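Local coordinates for protein F2 like fibronectin-binding protein (Streptococcus pneumoniae, PDB 5A0N) that carries an internal thioester through which this pneumococcal surface adhesin probably attaches covalently to its host, at residues 104-107 against 108-111; 146-149 against 150-153; 110-113 against 114-117; 137-140 against 141-145. All coordinates share one frame; numbering follows the deposited sequence. Where two conformers were deposited one is given.

Overall arrangement
All four contacts are local ones within two long helices of the helical insertion region of this thioester domain. Along the chain they run 1, 3, 4, 2. Contacts 1 and 3 follow each other on helix 105-118, sharing S110 and R111, with centres about 9 Å apart. Contacts 4 and 2 adjoin on helix 132-152, centres about 12 Å apart. The helices run antiparallel, which sets contact 1 beside contact 2 (centres about 10 Å apart) and contact 3 beside contact 4 (about 11 Å). L112, F109 and Y116 meet I147, I143, F139 and H140 in the seam. Helix 132-152 lies against strand 55-56, whose C56 is probably the thioester cysteine.

Contact 1: residues 104-107 against 108-111; sequences QAWD and TFSR
R111 reaches back one turn along D107, touching it with nearly every atom of its chain. CB and CG rest against the backbone oxygen, R111 CG lying 3.1 Å from D107 O. CD passes on to the carboxylate, and NE then bonds D107 OD1 at 2.9 Å in a salt bridge. This bond is bent, 135° at the hydrogen; NE comes to the syn side of OD1, though well out of the carboxylate plane, and the carboxylate stands almost upright on the guanidinium plane, 83° apart. Beyond NE, NH1 bonds the carbonyl oxygens of L183 and F186, while the F186 ring makes a cation-pi contact, so the arginine ties the helix to the segment after helix 170-182.

On the adjoining residue, S110 folds OG back (chi1 64°) to bond W106 O, a turn earlier, at 2.7 Å. S110 N bonds the same W106 O at 2.8 Å from the opposite face of the carbonyl plane, and OG is further paired with Y190 OH. The helical backbone itself places S110 CB over the six-membered ring of W106, 4.0 Å from its centroid, as a CH-pi contact. Such i to i+4 pairs, one ionic and one serine-to-carbonyl, are characteristic of an alpha-helix, here the opening turns of helix 105-118.

Contact 2: residues 146-149 against 150-153; sequences EIWR and YTDG
R149 and Y150 run alongside each other in the same direction, and their contact is mainly carbon against ring. R149 CG sits 4.1 Å from the centroid of the Y150 ring, almost exactly over the face, as a CH-pi contact. With CG opposite the backbone nitrogen (chi1 175°) and the chain extended beyond it, the arginine runs along the ring, until Y150 OH lies over one face of the guanidinium; the two planes are 17° apart. On the preceding turn, Y150 CD2 packs 3.2 Å from E146 O.

The charged and water-mediated interactions gather at the tips. R149 NH1 forms a salt bridge with E146 OE2 at 2.9 Å, approaching on the syn side but out of the carboxylate plane. A water donates to the same E146 OE2 and hydrogen-bonds Y150 OH at 2.6 Å, joining the two side chains. R180 of helix 170-182 is a second ionic partner for OE2, and the nearby arginines would be expected to favour its ionised form.

In the backbone, this is the C-terminal end of helix 132-152. T151 N to I147 O and D152 N to W148 O continue the helical pattern, whereas G153, with positive phi of 74°, leaves it and makes a weak bond to R149 O.

Among the other polar side chains, T151 OG1 meets the edge of the W148 indole, 3.4 Å from W148 CD1, and donates to D152 OD2 at 2.7 Å. D152 OD2 also accepts from N59 N, linking the helix end to the loop after strand 55-56.

Contact 3: residues 110-113 against 114-117; sequences SRLS and YMYL
Four backbone hydrogen bonds, each spanning four residues, join 110-113 to 114-117 as consecutive turns of helix 105-118. Y114 N bonds S110 O at 3.1 Å. M115 N to R111 O and Y116 N to L112 O follow, and L117 N bonds S113 O at 3.0 Å. Y116 N makes an additional weak bond to S113 O.

Y114 and Y116 touch the preceding turn through CB before their rings lead away. Y114 CB lies 3.2 Å from S110 O; with CG opposite the backbone nitrogen (chi1 177°), its ring is then carried away from that turn. M115 turns the other way, back along the helix, its CG lying against R111 O; its sulfur approaches L112 CD2, a contact left doubtful by the two conformers of M115. S113 OG bonds F109 O a turn earlier, so this buried hydroxyl is satisfied within the helix. The hydroxyl of Y116 is likewise satisfied, by R136 O.

Different faces of this helix meet different neighbours. L112 packs on I143, I147 and Y150 of helix 132-152, and Y116 on F139 of the same helix. S113, Y114 and L117 face the antiparallel sheet, meeting L193 and Y195 of strand 193-200 and V214 and W216 of strand 211-216, which leaves helix 105-118 sandwiched between sheet and helix.

Contact 4: residues 137-140 against 141-145; sequences TYFH and QVIQY
F139 presents one face of its ring to I143, whose CG1 stands over the centre, 4.0 Å from the centroid and 11° off the ring normal. I143 CD1 continues outward to lie 3.9 Å from F139 CZ. At another part of the ring, V142 CG2 approaches F139 CD1, the two side chains crossing at about a right angle, though this contact is less certain because V142 has two conformers. CG opposite the backbone nitrogen (chi1 -169°) turns the F139 ring out to the side of the helix, where I143 reaches back over its face. F139, V142 and I143 all pack on I179 of helix 170-182.

The backbone here is a regular alpha-helical run in the middle of helix 132-152: I143 N bonds F139 O at 3.0 Å, and Q144 N bonds H140 O at 2.8 Å.

H140 and Q144, one turn apart, both face strand 55-56. The imidazole stacks on F55, with ND1 bonded to Y36 OH of strand 35-36 and NE2 to A54 O just before strand 55-56, so both ring nitrogens are engaged. Bent at chi2 (68°), Q144 sends OE1 to C56 N, holding the backbone of the probable thioester cysteine.

Contact 1: residues 104-107 against 108-111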
loop_
_atom_site.group_PDB
_atom_site.type_symbol
_atom_site.label_atom_id
_atom_site.label_comp_id
_atom_site.label_asym_id
_atom_site.label_seq_id
_atom_site.Cartn_x
_atom_site.Cartn_y
_atom_site.Cartn_z
ATOM N N GLN A 104 -9.599 -12.413 -8.641
ATOM C CA GLN A 104 -10.096 -11.116 -8.258
ATOM C C GLN A 104 -9.035 -10.204 -7.631
ATOM O O GLN A 104 -9.334 -9.038 -7.330
ATOM C CB GLN A 104 -11.268 -11.264 -7.280
ATOM C CG GLN A 104 -12.442 -12.026 -7.892
ATOM C CD GLN A 104 -13.690 -12.070 -7.004
ATOM O OE1 GLN A 104 -13.650 -11.840 -5.800
ATOM N NE2 GLN A 104 -14.823 -12.360 -7.608
ATOM N N ALA A 105 -7.804 -10.693 -7.485
ATOM C CA ALA A 105 -6.783 -9.944 -6.733
ATOM C C ALA A 105 -6.427 -8.612 -7.393
ATOM O O ALA A 105 -6.251 -7.608 -6.722
ATOM C CB ALA A 105 -5.520 -10.788 -6.539
ATOM N N TRP A 106 -6.350 -8.577 -8.719
ATOM C CA TRP A 106 -6.115 -7.310 -9.404
ATOM C C TRP A 106 -7.259 -6.340 -9.180
ATOM O O TRP A 106 -7.044 -5.149 -8.938
ATOM C CB TRP A 106 -5.946 -7.552 -10.898
ATOM C CG TRP A 106 -5.963 -6.325 -11.763
ATOM C CD1 TRP A 106 -6.910 -6.013 -12.684
ATOM C CD2 TRP A 106 -4.983 -5.266 -11.813
ATOM N NE1 TRP A 106 -6.588 -4.851 -13.323
ATOM C CE2 TRP A 106 -5.401 -4.380 -12.827
ATOM C CE3 TRP A 106 -3.795 -4.985 -11.109
ATOM C CZ2 TRP A 106 -4.680 -3.258 -13.165
ATOM C CZ3 TRP A 106 -3.096 -3.878 -11.464
ATOM C CH2 TRP A 106 -3.520 -3.049 -12.493
ATOM N N ASP A 107 -8.492 -6.841 -9.233
ATOM C CA ASP A 107 -9.659 -5.984 -9.078
ATOM C C ASP A 107 -9.642 -5.297 -7.707
ATOM O O ASP A 107 -9.781 -4.076 -7.606
ATOM C CB ASP A 107 -10.960 -6.778 -9.278
ATOM C CG ASP A 107 -12.180 -5.884 -9.390
ATOM O OD1 ASP A 107 -12.097 -4.793 -9.979
ATOM O OD2 ASP A 107 -13.256 -6.258 -8.889
ATOM N N THR A 108 -9.415 -6.077 -6.653
ATOM C CA THR A 108 -9.448 -5.467 -5.329
ATOM C C THR A 108 -8.261 -4.538 -5.071
ATOM O O THR A 108 -8.464 -3.461 -4.543
ATOM C CB THR A 108 -9.609 -6.496 -4.184
ATOM O OG1 THR A 108 -8.480 -7.368 -4.148
ATOM C CG2 THR A 108 -10.900 -7.288 -4.358
ATOM N N PHE A 109 -7.059 -4.944 -5.473
ATOM C CA PHE A 109 -5.906 -4.077 -5.270
ATOM C C PHE A 109 -6.043 -2.798 -6.078
ATOM O O PHE A 109 -5.809 -1.694 -5.588
ATOM C CB PHE A 109 -4.576 -4.765 -5.641
ATOM C CG PHE A 109 -3.481 -3.764 -5.803
ATOM C CD1 PHE A 109 -2.927 -3.171 -4.672
ATOM C CD2 PHE A 109 -3.098 -3.317 -7.035
ATOM C CE1 PHE A 109 -2.039 -2.118 -4.791
ATOM C CE2 PHE A 109 -2.185 -2.299 -7.152
ATOM C CZ PHE A 109 -1.648 -1.703 -6.025
ATOM N N SER A 110 -6.409 -2.917 -7.346
ATOM C CA SER A 110 -6.461 -1.738 -8.187
ATOM C C SER A 110 -7.569 -0.796 -7.732
ATOM O O SER A 110 -7.402 0.432 -7.780
ATOM C CB SER A 110 -6.593 -2.109 -9.669
ATOM O OG SER A 110 -7.814 -2.774 -9.951
ATOM N N ARG A 111 -8.697 -1.337 -7.272
ATOM C CA ARG A 111 -9.767 -0.506 -6.714
ATOM C C ARG A 111 -9.365 0.183 -5.398
ATOM O O ARG A 111 -9.581 1.376 -5.226
ATOM C CB ARG A 111 -11.019 -1.346 -6.485
ATOM C CG ARG A 111 -11.748 -1.661 -7.775
ATOM C CD ARG A 111 -12.948 -2.597 -7.565
ATOM N NE ARG A 111 -13.724 -2.708 -8.799
ATOM C CZ ARG A 111 -14.496 -1.738 -9.250
ATOM N NH1 ARG A 111 -14.841 -0.699 -8.498
ATOM N NH2 ARG A 111 -14.997 -1.833 -10.458
#

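Contact 2: residues 146-149 against 150-153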
loop_
_atom_site.group_PDB
_atom_site.type_symbol
_atom_site.label_atom_id
_atom_site.label_comp_id
_atom_site.label_asym_id
_atom_site.label_seq_id
_atom_site.Cartn_x
_atom_site.Cartn_y
_atom_site.Cartn_z
ATOM N N GLU A 146 -7.525 -3.556 4.252
ATOM C CA GLU A 146 -8.463 -4.162 3.330
ATOM C C GLU A 146 -7.766 -4.798 2.133
ATOM O O GLU A 146 -8.222 -5.841 1.653
ATOM C CB GLU A 146 -9.561 -3.191 2.934
ATOM C CG GLU A 146 -10.860 -3.884 2.479
ATOM C CD GLU A 146 -11.627 -4.620 3.563
ATOM O OE1 GLU A 146 -11.083 -4.814 4.675
ATOM O OE2 GLU A 146 -12.788 -5.002 3.304
ATOM N N ILE A 147 -6.628 -4.246 1.699
ATOM C CA ILE A 147 -5.830 -4.945 0.702
ATOM C C ILE A 147 -5.429 -6.320 1.214
ATOM O O ILE A 147 -5.536 -7.317 0.478
ATOM C CB ILE A 147 -4.638 -4.080 0.248
ATOM C CG1 ILE A 147 -5.182 -2.948 -0.621
ATOM C CG2 ILE A 147 -3.547 -4.892 -0.445
ATOM C CD1 ILE A 147 -4.165 -1.869 -0.978
ATOM N N TRP A 148 -4.984 -6.388 2.468
ATOM C CA TRP A 148 -4.569 -7.647 3.086
ATOM C C TRP A 148 -5.726 -8.620 3.318
ATOM O O TRP A 148 -5.499 -9.828 3.384
ATOM C CB TRP A 148 -3.851 -7.383 4.420
ATOM C CG TRP A 148 -2.495 -6.823 4.274
ATOM C CD1 TRP A 148 -1.632 -7.007 3.255
ATOM C CD2 TRP A 148 -1.810 -6.005 5.247
ATOM N NE1 TRP A 148 -0.423 -6.377 3.535
ATOM C CE2 TRP A 148 -0.529 -5.730 4.746
ATOM C CE3 TRP A 148 -2.174 -5.463 6.476
ATOM C CZ2 TRP A 148 0.404 -4.954 5.450
ATOM C CZ3 TRP A 148 -1.287 -4.664 7.133
ATOM C CH2 TRP A 148 -0.007 -4.420 6.633
ATOM N N ARG A 149 -6.955 -8.132 3.397
ATOM C CA ARG A 149 -8.110 -9.043 3.410
ATOM C C ARG A 149 -8.054 -9.935 2.185
ATOM O O ARG A 149 -8.321 -11.133 2.278
ATOM C CB ARG A 149 -9.409 -8.238 3.417
ATOM C CG ARG A 149 -10.660 -9.098 3.304
ATOM C CD ARG A 149 -11.916 -8.268 3.363
ATOM N NE ARG A 149 -13.104 -9.081 3.195
ATOM C CZ ARG A 149 -14.327 -8.583 3.091
ATOM N NH1 ARG A 149 -14.544 -7.302 3.242
ATOM N NH2 ARG A 149 -15.363 -9.394 2.896
ATOM N N TYR A 150 -7.691 -9.346 1.054
ATOM C CA TYR A 150 -7.663 -10.056 -0.223
ATOM C C TYR A 150 -6.343 -10.703 -0.582
ATOM O O TYR A 150 -6.351 -11.718 -1.275
ATOM C CB TYR A 150 -8.193 -9.121 -1.318
ATOM C CG TYR A 150 -9.588 -8.626 -1.006
ATOM C CD1 TYR A 150 -10.652 -9.507 -1.016
ATOM C CD2 TYR A 150 -9.845 -7.303 -0.687
ATOM C CE1 TYR A 150 -11.915 -9.084 -0.716
ATOM C CE2 TYR A 150 -11.110 -6.854 -0.380
ATOM C CZ TYR A 150 -12.154 -7.744 -0.381
ATOM O OH TYR A 150 -13.450 -7.343 -0.076
ATOM N N THR A 151 -5.188 -10.169 -0.129
ATOM C CA THR A 151 -3.932 -10.824 -0.402
ATOM C C THR A 151 -3.677 -11.988 0.544
ATOM O O THR A 151 -3.000 -12.938 0.171
ATOM C CB THR A 151 -2.733 -9.867 -0.361
ATOM O OG1 THR A 151 -2.653 -9.287 0.942
ATOM C CG2 THR A 151 -2.847 -8.769 -1.400
ATOM N N ASP A 152 -4.191 -11.882 1.769
ATOM C CA ASP A 152 -3.781 -12.754 2.864
ATOM C C ASP A 152 -4.924 -13.267 3.758
ATOM O O ASP A 152 -4.683 -13.946 4.756
ATOM C CB ASP A 152 -2.704 -12.056 3.741
ATOM C CG ASP A 152 -1.404 -11.921 3.024
ATOM O OD1 ASP A 152 -0.704 -12.954 2.924
ATOM O OD2 ASP A 152 -1.080 -10.821 2.549
ATOM N N GLY A 153 -6.159 -12.913 3.434
ATOM C CA GLY A 153 -7.292 -13.317 4.258
ATOM C C GLY A 153 -7.417 -12.567 5.574
ATOM O O GLY A 153 -8.127 -13.005 6.457
HETATM O O HOH W 1 -13.771 -4.894 0.804
#

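Contact 3: residues 110-113 against 114-117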
loop_
_atom_site.group_PDB
_atom_site.type_symbol
_atom_site.label_atom_id
_atom_site.label_comp_id
_atom_site.label_asym_id
_atom_site.label_seq_id
_atom_site.Cartn_x
_atom_site.Cartn_y
_atom_site.Cartn_z
ATOM N N SER A 110 -6.409 -2.917 -7.346
ATOM C CA SER A 110 -6.461 -1.738 -8.187
ATOM C C SER A 110 -7.569 -0.796 -7.732
ATOM O O SER A 110 -7.402 0.432 -7.780
ATOM C CB SER A 110 -6.593 -2.109 -9.669
ATOM O OG SER A 110 -7.814 -2.774 -9.951
ATOM N N ARG A 111 -8.697 -1.337 -7.272
ATOM C CA ARG A 111 -9.767 -0.506 -6.714
ATOM C C ARG A 111 -9.365 0.183 -5.398
ATOM O O ARG A 111 -9.581 1.376 -5.226
ATOM C CB ARG A 111 -11.019 -1.346 -6.485
ATOM C CG ARG A 111 -11.748 -1.661 -7.775
ATOM C CD ARG A 111 -12.948 -2.597 -7.565
ATOM N NE ARG A 111 -13.724 -2.708 -8.799
ATOM C CZ ARG A 111 -14.496 -1.738 -9.250
ATOM N NH1 ARG A 111 -14.841 -0.699 -8.498
ATOM N NH2 ARG A 111 -14.997 -1.833 -10.458
ATOM N N LEU A 112 -8.797 -0.577 -4.480
ATOM C CA LEU A 112 -8.507 -0.043 -3.164
ATOM C C LEU A 112 -7.400 1.028 -3.248
ATOM O O LEU A 112 -7.505 2.079 -2.613
ATOM C CB LEU A 112 -8.124 -1.178 -2.216
ATOM C CG LEU A 112 -9.313 -2.040 -1.761
ATOM C CD1 LEU A 112 -8.842 -3.357 -1.200
ATOM C CD2 LEU A 112 -10.175 -1.280 -0.779
ATOM N N SER A 113 -6.345 0.757 -4.005
ATOM C CA SER A 113 -5.304 1.755 -4.196
ATOM C C SER A 113 -5.842 3.000 -4.884
ATOM O O SER A 113 -5.473 4.129 -4.502
ATOM C CB SER A 113 -4.088 1.153 -4.883
ATOM O OG SER A 113 -4.395 0.692 -6.184
ATOM N N TYR A 114 -6.738 2.833 -5.856
ATOM C CA TYR A 114 -7.367 3.995 -6.479
ATOM C C TYR A 114 -8.242 4.765 -5.497
ATOM O O TYR A 114 -8.333 5.994 -5.578
ATOM C CB TYR A 114 -8.178 3.538 -7.692
ATOM C CG TYR A 114 -8.946 4.612 -8.421
ATOM C CD1 TYR A 114 -8.306 5.564 -9.188
ATOM C CD2 TYR A 114 -10.324 4.662 -8.350
ATOM C CE1 TYR A 114 -9.038 6.528 -9.886
ATOM C CE2 TYR A 114 -11.040 5.601 -9.024
ATOM C CZ TYR A 114 -10.413 6.517 -9.816
ATOM O OH TYR A 114 -11.198 7.432 -10.475
ATOM N N MET A 115 -8.872 4.077 -4.566
ATOM C CA MET A 115 -9.655 4.790 -3.591
ATOM C C MET A 115 -8.773 5.679 -2.689
ATOM O O MET A 115 -9.203 6.753 -2.302
ATOM C CB MET A 115 -10.511 3.811 -2.798
ATOM C CG MET A 115 -11.562 3.113 -3.650
ATOM S SD MET A 115 -12.266 1.613 -2.916
ATOM C CE MET A 115 -13.546 2.304 -1.851
ATOM N N TYR A 116 -7.524 5.283 -2.432
ATOM C CA TYR A 116 -6.597 6.136 -1.740
ATOM C C TYR A 116 -6.155 7.301 -2.631
ATOM O O TYR A 116 -6.095 8.459 -2.177
ATOM C CB TYR A 116 -5.359 5.345 -1.240
ATOM C CG TYR A 116 -4.475 6.201 -0.379
ATOM C CD1 TYR A 116 -4.832 6.481 0.905
ATOM C CD2 TYR A 116 -3.354 6.793 -0.903
ATOM C CE1 TYR A 116 -4.101 7.361 1.693
ATOM C CE2 TYR A 116 -2.613 7.691 -0.152
ATOM C CZ TYR A 116 -2.984 7.960 1.154
ATOM O OH TYR A 116 -2.205 8.871 1.888
ATOM N N LEU A 117 -5.807 7.018 -3.886
ATOM C CA LEU A 117 -5.347 8.059 -4.798
ATOM C C LEU A 117 -6.397 9.125 -5.076
ATOM O O LEU A 117 -6.074 10.313 -5.105
ATOM C CB LEU A 117 -4.930 7.432 -6.139
ATOM C CG LEU A 117 -4.396 8.378 -7.209
ATOM C CD1 LEU A 117 -2.986 8.885 -6.878
ATOM C CD2 LEU A 117 -4.397 7.725 -8.584
#

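Contact 4: residues 137-140 against 141-145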
loop_
_atom_site.group_PDB
_atom_site.type_symbol
_atom_site.label_atom_id
_atom_site.label_comp_id
_atom_site.label_asym_id
_atom_site.label_seq_id
_atom_site.Cartn_x
_atom_site.Cartn_y
_atom_site.Cartn_z
ATOM N N THR A 137 -2.599 9.566 6.582
ATOM C CA THR A 137 -2.034 8.307 7.085
ATOM C C THR A 137 -3.105 7.357 7.585
ATOM O O THR A 137 -2.993 6.151 7.370
ATOM C CB THR A 137 -0.994 8.552 8.201
ATOM O OG1 THR A 137 -1.616 9.235 9.290
ATOM C CG2 THR A 137 0.217 9.343 7.672
ATOM N N TYR A 138 -4.126 7.864 8.276
ATOM C CA TYR A 138 -5.119 6.962 8.877
ATOM C C TYR A 138 -5.969 6.252 7.792
ATOM O O TYR A 138 -6.352 5.104 7.964
ATOM C CB TYR A 138 -6.009 7.686 9.904
ATOM C CG TYR A 138 -5.322 7.922 11.245
ATOM C CD1 TYR A 138 -4.329 8.874 11.396
ATOM C CD2 TYR A 138 -5.652 7.177 12.354
ATOM C CE1 TYR A 138 -3.723 9.073 12.605
ATOM C CE2 TYR A 138 -5.029 7.394 13.569
ATOM C CZ TYR A 138 -4.075 8.337 13.678
ATOM O OH TYR A 138 -3.465 8.542 14.893
ATOM N N PHE A 139 -6.226 6.926 6.675
ATOM C CA PHE A 139 -6.938 6.271 5.563
ATOM C C PHE A 139 -6.019 5.281 4.848
ATOM O O PHE A 139 -6.466 4.235 4.400
ATOM C CB PHE A 139 -7.502 7.299 4.583
ATOM C CG PHE A 139 -8.461 6.739 3.551
ATOM C CD1 PHE A 139 -9.515 5.902 3.908
ATOM C CD2 PHE A 139 -8.348 7.106 2.212
ATOM C CE1 PHE A 139 -10.416 5.451 2.959
ATOM C CE2 PHE A 139 -9.262 6.645 1.277
ATOM C CZ PHE A 139 -10.282 5.831 1.659
ATOM N N HIS A 140 -4.725 5.625 4.711
ATOM C CA HIS A 140 -3.778 4.656 4.145
ATOM C C HIS A 140 -3.868 3.346 4.931
ATOM O O HIS A 140 -3.931 2.262 4.352
ATOM C CB HIS A 140 -2.345 5.205 4.182
ATOM C CG HIS A 140 -1.362 4.288 3.538
ATOM N ND1 HIS A 140 -0.845 3.183 4.167
ATOM C CD2 HIS A 140 -0.813 4.318 2.297
ATOM C CE1 HIS A 140 -0.023 2.567 3.339
ATOM N NE2 HIS A 140 0.011 3.226 2.198
ATOM N N GLN A 141 -3.871 3.449 6.260
ATOM C CA GLN A 141 -3.813 2.259 7.085
ATOM C C GLN A 141 -5.061 1.381 6.884
ATOM O O GLN A 141 -4.931 0.164 6.798
ATOM C CB GLN A 141 -3.645 2.643 8.548
ATOM C CG GLN A 141 -3.460 1.456 9.462
ATOM C CD GLN A 141 -3.210 1.835 10.893
ATOM O OE1 GLN A 141 -3.814 2.775 11.400
ATOM N NE2 GLN A 141 -2.244 1.157 11.526
ATOM N N VAL A 142 -6.270 1.960 6.841
ATOM C CA VAL A 142 -7.452 1.093 6.624
ATOM C C VAL A 142 -7.496 0.514 5.225
ATOM O O VAL A 142 -7.874 -0.648 5.051
ATOM C CB VAL A 142 -8.805 1.736 6.992
ATOM C CG1 VAL A 142 -8.900 1.872 8.495
ATOM C CG2 VAL A 142 -9.040 3.063 6.269
ATOM N N ILE A 143 -7.096 1.283 4.225
ATOM C CA ILE A 143 -6.975 0.732 2.877
ATOM C C ILE A 143 -5.984 -0.442 2.878
ATOM O O ILE A 143 -6.246 -1.492 2.265
ATOM C CB ILE A 143 -6.571 1.819 1.860
ATOM C CG1 ILE A 143 -7.710 2.819 1.662
ATOM C CG2 ILE A 143 -6.116 1.189 0.560
ATOM C CD1 ILE A 143 -8.872 2.323 0.805
ATOM N N GLN A 144 -4.861 -0.296 3.574
ATOM C CA GLN A 144 -3.871 -1.353 3.627
ATOM C C GLN A 144 -4.444 -2.631 4.235
ATOM O O GLN A 144 -4.168 -3.722 3.744
ATOM C CB GLN A 144 -2.648 -0.882 4.395
ATOM C CG GLN A 144 -1.574 -1.952 4.590
ATOM C CD GLN A 144 -0.895 -2.337 3.316
ATOM O OE1 GLN A 144 0.127 -1.743 2.936
ATOM N NE2 GLN A 144 -1.408 -3.376 2.660
ATOM N N TYR A 145 -5.149 -2.523 5.344
ATOM C CA TYR A 145 -5.757 -3.705 5.954
ATOM C C TYR A 145 -6.763 -4.346 5.007
ATOM O O TYR A 145 -6.829 -5.591 4.948
ATOM C CB TYR A 145 -6.354 -3.438 7.341
ATOM C CG TYR A 145 -5.276 -3.416 8.397
ATOM C CD1 TYR A 145 -4.691 -4.606 8.823
ATOM C CD2 TYR A 145 -4.804 -2.219 8.936
ATOM C CE1 TYR A 145 -3.642 -4.602 9.750
ATOM C CE2 TYR A 145 -3.759 -2.217 9.858
ATOM C CZ TYR A 145 -3.182 -3.406 10.250
ATOM O OH TYR A 145 -2.131 -3.436 11.124
#